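Lipase-esterase related protein (Clostridium acetobutylicum, PDB 3E0X) is of unestablished function but has an alpha/beta hydrolase fold, is probably a hydrolase, and binds ortho-xylene in the crystal. Local coordinates at residues His6-Gly11 / Cys27-Phe32; Ile45-Lys50 / Ala71-Asn76; Tyr64-Asn69 / Ile169-Ala174; Ile86-Tyr91 / Ala96-Val101. All blocks are in the same frame, centred on the assembly; numbering follows the deposited sequence.

Overall arrangement
Interaction 4 lies nearest the middle of the alpha/beta hydrolase fold; the other three lie further out, interaction 1 at edge strand 7-11. Interaction 1 is a surface contact, three residues meeting one leucine; interactions 2, 3 and 4 are mostly or wholly buried. Interactions 1 and 2 meet at the neighbouring strands 7-11 and 43-47, where the amide of L29 reaches D48. Interactions 2 and 3 share helix 63-76, whose F73 packs on the sheet while Y66 turns to helix 165-177. Interaction 4 is apolar like 1 and 2, and its helix packs against I67 and I74. Interaction 3 alone is polar, a tyrosine hydroxyl bound to a carboxylate.

Interaction 1 of 4, residues His6-Gly11 / Cys27-Phe32; sequences HYVHVG and CNLKIF
L29 carries its CG between the backbone N and the carbonyl carbon (chi1 62°), which sends its two methyls toward H6 and V8, while a V8 chi1 of 170° sets CG2 anti to the carbonyl carbon, where it faces the leucine fork. The contact lies at the margin of the alpha/beta hydrolase fold, where the edge strand 7-11 is met by the loop that follows strand 18-22. V8 CG2 nests against both ends of the fork, 3.7 Å from L29 CD2 and 3.8 Å from L29 CD1. L29 CD2 also meets the imidazole, 3.8 Å from H6 CD2, approaching the ring obliquely. In both pairs the side chains cross at about a right angle, so a single leucine tip is shared between two residues of the segment; Y7, between them, turns its side chain away and brings little more than its CA near the leucine.

The loop is shaped from within. N28 forms an Asx turn, its OD1 accepting from K30 N at 3.1 Å along a lone pair in the carbonyl plane, and the short 3-10 segment 29-31 follows. D48, whose OD1 accepts from the amide of L29, ties the turn to the residues around strand 43-47. C27, two residues before L29, belongs to the ortho-xylene pocket, but the L29 side chain is about 12 Å from that ligand. On the histidine side, L29 CD2 lies 4.0 Å from H6 NE2.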
loop_
_atom_site.group_PDB
_atom_site.type_symbol
_atom_site.label_atom_id
_atom_site.label_comp_id
_atom_site.label_asym_id
_atom_site.label_seq_id
_atom_site.Cartn_x
_atom_site.Cartn_y
_atom_site.Cartn_z
ATOM N N HIS A 6 -1.977 14.219 6.508
ATOM C CA HIS A 6 -3.413 14.297 6.289
ATOM C C HIS A 6 -3.989 12.886 6.285
ATOM O O HIS A 6 -3.354 11.947 5.807
ATOM C CB HIS A 6 -3.684 14.948 4.934
ATOM C CG HIS A 6 -5.112 14.852 4.483
ATOM N ND1 HIS A 6 -6.126 15.607 5.041
ATOM C CD2 HIS A 6 -5.696 14.083 3.534
ATOM C CE1 HIS A 6 -7.274 15.304 4.452
ATOM N NE2 HIS A 6 -7.037 14.388 3.527
ATOM N N TYR A 7 -5.191 12.735 6.809
ATOM C CA TYR A 7 -5.871 11.461 6.742
ATOM C C TYR A 7 -7.374 11.711 6.682
ATOM O O TYR A 7 -7.864 12.814 7.015
ATOM C CB TYR A 7 -5.559 10.582 7.961
ATOM C CG TYR A 7 -6.122 11.124 9.253
ATOM C CD1 TYR A 7 -7.362 10.703 9.728
ATOM C CD2 TYR A 7 -5.420 12.066 9.988
ATOM C CE1 TYR A 7 -7.904 11.224 10.923
ATOM C CE2 TYR A 7 -5.931 12.570 11.179
ATOM C CZ TYR A 7 -7.173 12.150 11.640
ATOM O OH TYR A 7 -7.678 12.670 12.828
ATOM N N VAL A 8 -8.080 10.665 6.284
ATOM C CA VAL A 8 -9.543 10.607 6.285
ATOM C C VAL A 8 -9.972 9.511 7.270
ATOM O O VAL A 8 -9.366 8.419 7.275
ATOM C CB VAL A 8 -10.076 10.305 4.856
ATOM C CG1 VAL A 8 -11.559 10.005 4.880
ATOM C CG2 VAL A 8 -9.823 11.492 3.932
ATOM N N HIS A 9 -11.025 9.769 8.035
ATOM C CA HIS A 9 -11.459 8.875 9.097
ATOM C C HIS A 9 -12.904 8.474 8.828
ATOM O O HIS A 9 -13.804 9.328 8.838
ATOM C CB HIS A 9 -11.352 9.670 10.394
ATOM C CG HIS A 9 -11.398 8.836 11.630
ATOM N ND1 HIS A 9 -11.470 9.394 12.888
ATOM C CD2 HIS A 9 -11.377 7.491 11.810
ATOM C CE1 HIS A 9 -11.510 8.428 13.789
ATOM N NE2 HIS A 9 -11.434 7.262 13.166
ATOM N N VAL A 10 -13.121 7.187 8.552
ATOM C CA VAL A 10 -14.445 6.680 8.172
ATOM C C VAL A 10 -14.732 5.340 8.855
ATOM O O VAL A 10 -13.883 4.802 9.590
ATOM C CB VAL A 10 -14.582 6.510 6.641
ATOM C CG1 VAL A 10 -14.479 7.855 5.993
ATOM C CG2 VAL A 10 -13.517 5.558 6.105
ATOM N N GLY A 11 -15.913 4.789 8.598
ATOM C CA GLY A 11 -16.289 3.521 9.193
ATOM C C GLY A 11 -16.828 3.642 10.610
ATOM O O GLY A 11 -17.318 4.689 11.031
ATOM N N CYS A 27 -0.105 7.639 -6.168
ATOM C CA CYS A 27 -1.514 7.848 -5.846
ATOM C C CYS A 27 -1.673 8.450 -4.463
ATOM O O CYS A 27 -0.771 9.092 -3.994
ATOM C CB CYS A 27 -2.374 6.621 -6.112
ATOM S SG CYS A 27 -1.864 5.144 -5.290
ATOM N N ASN A 28 -2.854 8.314 -3.886
ATOM C CA ASN A 28 -3.175 8.931 -2.611
ATOM C C ASN A 28 -4.280 8.108 -1.955
ATOM O O ASN A 28 -4.639 7.048 -2.456
ATOM C CB ASN A 28 -3.617 10.372 -2.852
ATOM C CG ASN A 28 -4.594 10.476 -3.992
ATOM O OD1 ASN A 28 -5.688 9.905 -3.942
ATOM N ND2 ASN A 28 -4.199 11.191 -5.044
ATOM N N LEU A 29 -4.821 8.575 -0.827
ATOM C CA LEU A 29 -5.784 7.737 -0.100
ATOM C C LEU A 29 -7.060 7.461 -0.906
ATOM O O LEU A 29 -7.805 6.537 -0.584
ATOM C CB LEU A 29 -6.149 8.380 1.262
ATOM C CG LEU A 29 -6.837 9.744 1.222
ATOM C CD1 LEU A 29 -8.350 9.634 1.008
ATOM C CD2 LEU A 29 -6.580 10.524 2.523
ATOM N N LYS A 30 -7.313 8.267 -1.945
ATOM C CA LYS A 30 -8.500 8.111 -2.791
ATOM C C LYS A 30 -8.572 6.741 -3.473
ATOM O O LYS A 30 -9.651 6.280 -3.871
ATOM C CB LYS A 30 -8.550 9.226 -3.850
ATOM C CG LYS A 30 -8.662 10.654 -3.271
ATOM C CD LYS A 30 -8.538 11.762 -4.349
ATOM C CE LYS A 30 -7.207 11.713 -5.125
ATOM N NZ LYS A 30 -7.081 12.620 -6.332
ATOM N N ILE A 31 -7.416 6.083 -3.613
ATOM C CA ILE A 31 -7.347 4.812 -4.322
ATOM C C ILE A 31 -8.099 3.706 -3.579
ATOM O O ILE A 31 -8.462 2.682 -4.178
ATOM C CB ILE A 31 -5.862 4.394 -4.589
ATOM C CG1 ILE A 31 -5.773 3.383 -5.755
ATOM C CG2 ILE A 31 -5.169 3.855 -3.292
ATOM C CD1 ILE A 31 -6.199 3.928 -7.107
ATOM N N PHE A 32 -8.322 3.925 -2.273
ATOM C CA PHE A 32 -9.044 2.963 -1.422
ATOM C C PHE A 32 -10.562 3.159 -1.412
ATOM O O PHE A 32 -11.247 2.537 -0.623
ATOM C CB PHE A 32 -8.480 3.042 0.001
ATOM C CG PHE A 32 -7.087 2.480 0.144
ATOM C CD1 PHE A 32 -6.866 1.117 -0.023
ATOM C CD2 PHE A 32 -6.016 3.310 0.463
ATOM C CE1 PHE A 32 -5.576 0.577 0.144
ATOM C CE2 PHE A 32 -4.741 2.780 0.650
ATOM C CZ PHE A 32 -4.522 1.405 0.463
#

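Interaction 2 of 4, residues Ile45-Lys50 / Ala71-Asn76; sequences ILLDLK and ANFITN
The side chain of L47 leaves strand 43-47 toward F73 of helix 63-76, a strand-to-helix packing contact within the alpha/beta hydrolase fold. From CB, which points at the helix, the chain runs to CG and there divides. The CD1 branch carries the contact: L47 CD1 stands almost squarely over the middle of the F73 ring, 3.4 Å from the centroid and only 7° off the ring normal, a CH-pi interaction. The distances from L47 CD1 to the six ring carbons are accordingly nearly even, the shortest being 3.5 Å to F73 CE1. At the opposite extreme, L47 CD1 is still only 3.8 Å from F73 CG, so the methyl favours no one side of the ring. The two side chains slide past one another in opposite directions, each running alongside the other.

F73 presents that face because its CG is anti to the backbone N (chi1 -178°), which carries the ring from the helix toward the strand. Two residues back along the strand, I45 adds a looser touch: its CG2 methyl approaches the ring obliquely. L47 also packs on V70, three residues before F73 in the helix, and on Y7 of the adjoining strand 7-11. All three residues that meet here are buried, and the weaker of the two ring contacts places I45 CG2 4.2 Å from F73 CE2.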
loop_
_atom_site.group_PDB
_atom_site.type_symbol
_atom_site.label_atom_id
_atom_site.label_comp_id
_atom_site.label_asym_id
_atom_site.label_seq_id
_atom_site.Cartn_x
_atom_site.Cartn_y
_atom_site.Cartn_z
ATOM N N ILE A 45 -8.797 4.449 8.958
ATOM C CA ILE A 45 -7.989 5.661 8.871
ATOM C C ILE A 45 -7.196 5.543 7.578
ATOM O O ILE A 45 -6.446 4.598 7.405
ATOM C CB ILE A 45 -7.026 5.798 10.100
ATOM C CG1 ILE A 45 -7.826 5.809 11.421
ATOM C CG2 ILE A 45 -6.221 7.067 9.997
ATOM C CD1 ILE A 45 -6.962 5.584 12.705
ATOM N N LEU A 46 -7.397 6.487 6.665
ATOM C CA LEU A 46 -6.724 6.426 5.358
ATOM C C LEU A 46 -5.774 7.594 5.279
ATOM O O LEU A 46 -6.197 8.728 5.366
ATOM C CB LEU A 46 -7.746 6.433 4.204
ATOM C CG LEU A 46 -8.690 5.227 4.391
ATOM C CD1 LEU A 46 -9.996 5.668 5.017
ATOM C CD2 LEU A 46 -8.907 4.419 3.112
ATOM N N LEU A 47 -4.476 7.312 5.147
ATOM C CA LEU A 47 -3.391 8.285 5.200
ATOM C C LEU A 47 -3.019 8.820 3.815
ATOM O O LEU A 47 -2.977 8.023 2.874
ATOM C CB LEU A 47 -2.168 7.532 5.750
ATOM C CG LEU A 47 -1.110 8.221 6.593
ATOM C CD1 LEU A 47 -1.771 9.082 7.659
ATOM C CD2 LEU A 47 -0.158 7.191 7.222
ATOM N N ASP A 48 -2.698 10.101 3.688
ATOM C CA ASP A 48 -1.960 10.571 2.507
ATOM C C ASP A 48 -0.483 10.649 2.883
ATOM O O ASP A 48 -0.090 11.345 3.848
ATOM C CB ASP A 48 -2.447 11.960 2.054
ATOM C CG ASP A 48 -3.677 11.912 1.143
ATOM O OD1 ASP A 48 -3.879 10.915 0.410
ATOM O OD2 ASP A 48 -4.422 12.922 1.123
ATOM N N LEU A 49 0.356 9.938 2.141
ATOM C CA LEU A 49 1.797 10.033 2.386
ATOM C C LEU A 49 2.292 11.432 2.026
ATOM O O LEU A 49 1.697 12.117 1.210
ATOM C CB LEU A 49 2.570 8.979 1.566
ATOM C CG LEU A 49 2.266 7.511 1.890
ATOM C CD1 LEU A 49 2.898 6.581 0.843
ATOM C CD2 LEU A 49 2.761 7.222 3.319
ATOM N N LYS A 50 3.399 11.843 2.621
ATOM C CA LYS A 50 3.932 13.184 2.398
ATOM C C LYS A 50 4.098 13.436 0.909
ATOM O O LYS A 50 4.617 12.596 0.159
ATOM C CB LYS A 50 5.261 13.322 3.153
ATOM C CG LYS A 50 5.940 14.709 3.131
ATOM C CD LYS A 50 7.125 14.714 4.171
ATOM C CE LYS A 50 8.049 15.871 4.019
ATOM N NZ LYS A 50 9.195 15.571 3.155
ATOM N N ALA A 71 5.457 5.641 10.770
ATOM C CA ALA A 71 5.675 5.308 12.177
ATOM C C ALA A 71 5.431 6.534 13.079
ATOM O O ALA A 71 4.798 6.413 14.133
ATOM C CB ALA A 71 7.081 4.706 12.408
ATOM N N ASN A 72 5.878 7.712 12.649
ATOM C CA ASN A 72 5.627 8.942 13.414
ATOM C C ASN A 72 4.136 9.195 13.555
ATOM O O ASN A 72 3.659 9.563 14.637
ATOM C CB ASN A 72 6.354 10.102 12.727
ATOM C CG ASN A 72 6.113 11.429 13.379
ATOM O OD1 ASN A 72 6.280 11.567 14.592
ATOM N ND2 ASN A 72 5.746 12.431 12.575
ATOM N N PHE A 73 3.386 8.972 12.480
ATOM C CA PHE A 73 1.932 9.144 12.517
ATOM C C PHE A 73 1.317 8.158 13.524
ATOM O O PHE A 73 0.508 8.536 14.375
ATOM C CB PHE A 73 1.322 8.912 11.109
ATOM C CG PHE A 73 -0.157 9.129 11.058
ATOM C CD1 PHE A 73 -0.676 10.406 10.831
ATOM C CD2 PHE A 73 -1.046 8.068 11.295
ATOM C CE1 PHE A 73 -2.068 10.607 10.815
ATOM C CE2 PHE A 73 -2.414 8.269 11.261
ATOM C CZ PHE A 73 -2.927 9.539 11.036
ATOM N N ILE A 74 1.654 6.883 13.406
ATOM C CA ILE A 74 1.051 5.905 14.304
ATOM C C ILE A 74 1.303 6.262 15.783
ATOM O O ILE A 74 0.384 6.236 16.622
ATOM C CB ILE A 74 1.583 4.506 14.013
ATOM C CG1 ILE A 74 1.091 4.054 12.636
ATOM C CG2 ILE A 74 1.160 3.525 15.104
ATOM C CD1 ILE A 74 1.889 2.849 12.048
ATOM N N THR A 75 2.542 6.610 16.094
ATOM C CA THR A 75 2.928 6.833 17.471
ATOM C C THR A 75 2.330 8.113 18.023
ATOM O O THR A 75 1.954 8.168 19.208
ATOM C CB THR A 75 4.464 6.845 17.552
ATOM O OG1 THR A 75 4.934 5.548 17.191
ATOM C CG2 THR A 75 4.959 7.163 18.975
ATOM N N ASN A 76 2.180 9.125 17.164
ATOM C CA ASN A 76 1.910 10.484 17.638
ATOM C C ASN A 76 0.572 11.109 17.270
ATOM O O ASN A 76 0.154 12.042 17.939
ATOM C CB ASN A 76 3.062 11.423 17.257
ATOM C CG ASN A 76 4.356 11.026 17.918
ATOM O OD1 ASN A 76 4.464 11.004 19.158
ATOM N ND2 ASN A 76 5.344 10.687 17.107
#

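Interaction 3 of 4, residues Tyr64-Asn69 / Ile169-Ala174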
loop_
_atom_site.group_PDB
_atom_site.type_symbol
_atom_site.label_atom_id
_atom_site.label_comp_id
_atom_site.label_asym_id
_atom_site.label_seq_id
_atom_site.Cartn_x
_atom_site.Cartn_y
_atom_site.Cartn_z
ATOM N N TYR A 64 12.270 3.977 3.081
ATOM C CA TYR A 64 12.635 4.293 4.463
ATOM C C TYR A 64 12.092 5.626 4.955
ATOM O O TYR A 64 11.664 5.744 6.101
ATOM C CB TYR A 64 14.155 4.261 4.630
ATOM C CG TYR A 64 14.689 2.874 4.371
ATOM C CD1 TYR A 64 14.500 1.855 5.316
ATOM C CD2 TYR A 64 15.369 2.562 3.190
ATOM C CE1 TYR A 64 14.972 0.579 5.107
ATOM C CE2 TYR A 64 15.856 1.268 2.958
ATOM C CZ TYR A 64 15.641 0.269 3.910
ATOM O OH TYR A 64 16.113 -1.006 3.701
ATOM N N GLY A 65 12.100 6.643 4.106
ATOM C CA GLY A 65 11.507 7.932 4.467
ATOM C C GLY A 65 10.031 7.787 4.774
ATOM O O GLY A 65 9.561 8.307 5.806
ATOM N N TYR A 66 9.294 7.110 3.877
ATOM C CA TYR A 66 7.867 6.858 4.101
ATOM C C TYR A 66 7.623 6.041 5.370
ATOM O O TYR A 66 6.701 6.356 6.146
ATOM C CB TYR A 66 7.228 6.181 2.882
ATOM C CG TYR A 66 7.139 7.047 1.651
ATOM C CD1 TYR A 66 6.300 8.163 1.616
ATOM C CD2 TYR A 66 7.852 6.717 0.514
ATOM C CE1 TYR A 66 6.192 8.946 0.468
ATOM C CE2 TYR A 66 7.749 7.494 -0.659
ATOM C CZ TYR A 66 6.923 8.605 -0.664
ATOM O OH TYR A 66 6.815 9.359 -1.813
ATOM N N ILE A 67 8.460 5.029 5.617
ATOM C CA ILE A 67 8.341 4.204 6.834
ATOM C C ILE A 67 8.450 5.076 8.089
ATOM O O ILE A 67 7.592 4.989 8.974
ATOM C CB ILE A 67 9.412 3.066 6.842
ATOM C CG1 ILE A 67 9.134 2.017 5.744
ATOM C CG2 ILE A 67 9.542 2.442 8.219
ATOM C CD1 ILE A 67 10.344 1.131 5.423
ATOM N N ASP A 68 9.452 5.958 8.119
ATOM C CA ASP A 68 9.616 6.864 9.257
ATOM C C ASP A 68 8.414 7.799 9.411
ATOM O O ASP A 68 7.948 8.053 10.526
ATOM C CB ASP A 68 10.911 7.660 9.117
ATOM C CG ASP A 68 12.151 6.798 9.313
ATOM O OD1 ASP A 68 12.015 5.646 9.770
ATOM O OD2 ASP A 68 13.270 7.289 8.998
ATOM N N ASN A 69 7.884 8.297 8.297
ATOM C CA ASN A 69 6.720 9.174 8.375
ATOM C C ASN A 69 5.506 8.444 8.945
ATOM O O ASN A 69 4.743 9.016 9.743
ATOM C CB ASN A 69 6.325 9.731 7.006
ATOM C CG ASN A 69 7.365 10.659 6.375
ATOM O OD1 ASN A 69 8.275 11.218 7.017
ATOM N ND2 ASN A 69 7.191 10.844 5.090
ATOM N N ILE A 169 7.249 9.119 -10.730
ATOM C CA ILE A 169 8.650 8.834 -11.007
ATOM C C ILE A 169 9.454 8.650 -9.695
ATOM O O ILE A 169 10.183 7.664 -9.524
ATOM C CB ILE A 169 9.255 9.933 -11.932
ATOM C CG1 ILE A 169 8.628 9.825 -13.330
ATOM C CG2 ILE A 169 10.779 9.819 -12.014
ATOM C CD1 ILE A 169 8.898 11.012 -14.220
ATOM N N ASN A 170 9.272 9.570 -8.748
ATOM C CA ASN A 170 9.915 9.471 -7.438
ATOM C C ASN A 170 9.603 8.143 -6.779
ATOM O O ASN A 170 10.489 7.463 -6.255
ATOM C CB ASN A 170 9.383 10.584 -6.559
ATOM C CG ASN A 170 9.965 10.552 -5.141
ATOM O OD1 ASN A 170 11.034 11.095 -4.888
ATOM N ND2 ASN A 170 9.252 9.902 -4.219
ATOM N N ASP A 171 8.327 7.790 -6.789
ATOM C CA ASP A 171 7.880 6.607 -6.070
ATOM C C ASP A 171 8.363 5.317 -6.733
ATOM O O ASP A 171 8.724 4.366 -6.029
ATOM C CB ASP A 171 6.364 6.616 -5.932
ATOM C CG ASP A 171 5.860 7.688 -4.973
ATOM O OD1 ASP A 171 6.677 8.278 -4.224
ATOM O OD2 ASP A 171 4.622 7.915 -4.951
ATOM N N LEU A 172 8.378 5.257 -8.073
ATOM C CA LEU A 172 8.872 4.042 -8.749
ATOM C C LEU A 172 10.371 3.856 -8.545
ATOM O O LEU A 172 10.842 2.723 -8.406
ATOM C CB LEU A 172 8.526 4.052 -10.241
ATOM C CG LEU A 172 7.042 3.843 -10.550
ATOM C CD1 LEU A 172 6.728 4.144 -12.012
ATOM C CD2 LEU A 172 6.555 2.453 -10.145
ATOM N N ILE A 173 11.116 4.963 -8.488
ATOM C CA ILE A 173 12.540 4.885 -8.153
ATOM C C ILE A 173 12.704 4.370 -6.712
ATOM O O ILE A 173 13.548 3.491 -6.458
ATOM C CB ILE A 173 13.261 6.258 -8.372
ATOM C CG1 ILE A 173 13.291 6.568 -9.881
ATOM C CG2 ILE A 173 14.643 6.251 -7.732
ATOM C CD1 ILE A 173 13.751 7.986 -10.262
ATOM N N ALA A 174 11.884 4.884 -5.780
ATOM C CA ALA A 174 11.935 4.387 -4.391
ATOM C C ALA A 174 11.674 2.876 -4.373
ATOM O O ALA A 174 12.359 2.113 -3.646
ATOM C CB ALA A 174 10.920 5.128 -3.522
#
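D171 OD1 is gripped by two donors, and the shorter bond comes from the other helix: Y66 OH gives its proton to D171 OD1 at 2.6 Å. The hydroxyl arrives on the syn side of the carboxylate, 19° out of its plane. D171 CG lies beside the backbone N and anti to the carbonyl carbon (chi1 -70°), which brings OD1 toward the tyrosine although the CB does not point that way. From within the same helix N170 ND2 donates to D171 OD1 as well, at 3.0 Å, but on the anti side, so the two donors divide the oxygen between them. D171 OD1 lies in the plane of the N170 amide, and that N-H points well at its target, with an angle of 157° at the hydrogen. N170 ND2 also donates to the carbonyl O of P60, which together with D171 holds the amide in its orientation.

Although Y66 OH lies 3.5 Å from N170 ND2, poor geometry rules out a hydrogen bond between them; the amide nitrogen simply sits at the ring edge. The Y66 and D171 side chains cross at about a right angle, with ring and carboxylate turned steeply to one another. D171 OD2 is hydrogen-bonded to H52 NE2 and accepts from the amide of G26.

The link joins helix 63-76 to helix 165-177, whose D171 side chain is about 7 Å from the ortho-xylene. Helix 93-102 adjoins both partners: Y66 rests on M93 and I97, and D171 also touches M93. F128 and I132 of helix 126-133 pack on L172, and I132 also on I169.

Interaction 4 of 4, residues Ile86-Tyr91 / Ala96-Val101; sequences ITLIGY and AIVLGV. With OXE (ortho-xylene), chain C.
Strand 86-91 and helix 96-101 run roughly antiparallel, at 146° between their N-to-C directions, with their axes approaching to 7.3 Å and G90 facing V98 at the nearest point. V98 is the centre of the packing. V98 CG1, anti to the carbonyl carbon (chi1 -60°), lies 3.7 Å from L88 CB, while V98 CG2 presses on the strand backbone, 3.8 Å from G90 N. G90, having no side chain, lets this methyl rest directly on the main chain.

L88 reaches further along the helix. Beyond its CB, which meets V98, the extended side chain places L88 CD1 3.7 Å from V101 CG1, and these two side chains cross at about a right angle. One leucine thus spans nearly a turn of the helix, between V98 and V101. I74 of helix 63-76 and V112 of strand 109-115 close in on the same leucine.

Y91, at the end of the strand, has its CB turned away from the helix and its ring directed into the ligand pocket. The ring meets ortho-xylene obliquely, with Y91 CE2 3.3 Å from OXE C2', and Y91 OH is hydrogen-bonded to the carbonyl O of H227. The strand, the helix and strand 109-115 form a beta-alpha-beta unit. G90 near the end of the strand, S92 in the turn and G94 in the helix form a GxSxG pattern, consistent with the nucleophile elbow of alpha/beta hydrolases.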
loop_
_atom_site.group_PDB
_atom_site.type_symbol
_atom_site.label_atom_id
_atom_site.label_comp_id
_atom_site.label_asym_id
_atom_site.label_seq_id
_atom_site.Cartn_x
_atom_site.Cartn_y
_atom_site.Cartn_z
ATOM N N ILE A 86 -4.167 -2.088 15.935
ATOM C CA ILE A 86 -4.026 -1.534 14.587
ATOM C C ILE A 86 -3.564 -2.595 13.595
ATOM O O ILE A 86 -2.553 -3.282 13.829
ATOM C CB ILE A 86 -3.053 -0.319 14.562
ATOM C CG1 ILE A 86 -3.531 0.769 15.516
ATOM C CG2 ILE A 86 -2.957 0.269 13.165
ATOM C CD1 ILE A 86 -2.504 1.879 15.755
ATOM N N THR A 87 -4.308 -2.711 12.488
ATOM C CA THR A 87 -3.870 -3.482 11.328
ATOM C C THR A 87 -3.496 -2.511 10.234
ATOM O O THR A 87 -4.265 -1.605 9.921
ATOM C CB THR A 87 -4.989 -4.427 10.816
ATOM O OG1 THR A 87 -5.345 -5.333 11.867
ATOM C CG2 THR A 87 -4.531 -5.227 9.595
ATOM N N LEU A 88 -2.299 -2.676 9.690
ATOM C CA LEU A 88 -1.862 -1.844 8.582
ATOM C C LEU A 88 -2.225 -2.526 7.278
ATOM O O LEU A 88 -2.053 -3.740 7.129
ATOM C CB LEU A 88 -0.340 -1.641 8.614
ATOM C CG LEU A 88 0.248 -1.116 9.917
ATOM C CD1 LEU A 88 1.780 -0.997 9.730
ATOM C CD2 LEU A 88 -0.378 0.212 10.312
ATOM N N ILE A 89 -2.754 -1.738 6.344
ATOM C CA ILE A 89 -3.137 -2.211 5.019
ATOM C C ILE A 89 -2.342 -1.380 4.027
ATOM O O ILE A 89 -2.631 -0.194 3.891
ATOM C CB ILE A 89 -4.663 -1.932 4.775
ATOM C CG1 ILE A 89 -5.537 -2.555 5.881
ATOM C CG2 ILE A 89 -5.075 -2.376 3.380
ATOM C CD1 ILE A 89 -5.565 -4.062 5.887
ATOM N N GLY A 90 -1.355 -1.975 3.366
ATOM C CA GLY A 90 -0.517 -1.219 2.455
ATOM C C GLY A 90 -0.653 -1.726 1.035
ATOM O O GLY A 90 -0.537 -2.929 0.792
ATOM N N TYR A 91 -0.876 -0.802 0.103
ATOM C CA TYR A 91 -1.024 -1.158 -1.300
ATOM C C TYR A 91 0.172 -0.715 -2.124
ATOM O O TYR A 91 0.627 0.409 -1.951
ATOM C CB TYR A 91 -2.261 -0.405 -1.828
ATOM C CG TYR A 91 -2.405 -0.330 -3.337
ATOM C CD1 TYR A 91 -2.425 -1.487 -4.131
ATOM C CD2 TYR A 91 -2.522 0.904 -3.975
ATOM C CE1 TYR A 91 -2.590 -1.430 -5.530
ATOM C CE2 TYR A 91 -2.646 0.988 -5.381
ATOM C CZ TYR A 91 -2.697 -0.177 -6.148
ATOM O OH TYR A 91 -2.854 -0.107 -7.513
ATOM N N ALA A 96 5.386 -2.369 0.802
ATOM C CA ALA A 96 6.742 -2.320 1.337
ATOM C C ALA A 96 6.770 -1.445 2.586
ATOM O O ALA A 96 7.430 -1.773 3.563
ATOM C CB ALA A 96 7.716 -1.809 0.283
ATOM N N ILE A 97 6.049 -0.324 2.566
ATOM C CA ILE A 97 6.065 0.606 3.709
ATOM C C ILE A 97 5.534 -0.093 4.969
ATOM O O ILE A 97 6.149 0.024 6.054
ATOM C CB ILE A 97 5.271 1.899 3.397
ATOM C CG1 ILE A 97 5.993 2.692 2.308
ATOM C CG2 ILE A 97 5.092 2.727 4.664
ATOM C CD1 ILE A 97 5.105 3.764 1.679
ATOM N N VAL A 98 4.412 -0.813 4.844
ATOM C CA VAL A 98 3.825 -1.406 6.053
ATOM C C VAL A 98 4.675 -2.566 6.577
ATOM O O VAL A 98 4.719 -2.796 7.795
ATOM C CB VAL A 98 2.322 -1.765 5.938
ATOM C CG1 VAL A 98 1.533 -0.491 5.628
ATOM C CG2 VAL A 98 2.082 -2.839 4.842
ATOM N N LEU A 99 5.364 -3.284 5.677
ATOM C CA LEU A 99 6.338 -4.271 6.136
ATOM C C LEU A 99 7.471 -3.572 6.910
ATOM O O LEU A 99 7.926 -4.057 7.968
ATOM C CB LEU A 99 6.874 -5.047 4.935
ATOM C CG LEU A 99 5.831 -5.940 4.238
ATOM C CD1 LEU A 99 6.374 -6.418 2.882
ATOM C CD2 LEU A 99 5.428 -7.125 5.136
ATOM N N GLY A 100 7.930 -2.427 6.402
ATOM C CA GLY A 100 8.972 -1.677 7.109
ATOM C C GLY A 100 8.498 -1.177 8.475
ATOM O O GLY A 100 9.251 -1.166 9.455
ATOM N N VAL A 101 7.236 -0.757 8.552
ATOM C CA VAL A 101 6.662 -0.311 9.837
ATOM C C VAL A 101 6.560 -1.473 10.827
ATOM O O VAL A 101 6.845 -1.303 12.028
ATOM C CB VAL A 101 5.306 0.401 9.658
ATOM C CG1 VAL A 101 4.737 0.794 11.023
ATOM C CG2 VAL A 101 5.531 1.650 8.817
HETATM C C1 OXE C . 0.901 1.813 -9.019
HETATM C C2 OXE C . -0.185 2.514 -8.299
HETATM C C3 OXE C . -1.227 3.106 -9.010
HETATM C C4 OXE C . -1.227 3.005 -10.405
HETATM C C5 OXE C . -0.201 2.352 -11.098
HETATM C C6 OXE C . 0.863 1.740 -10.413
HETATM C "C1'" OXE C . 2.002 1.159 -8.223
HETATM C "C2'" OXE C . -0.143 2.597 -6.803
#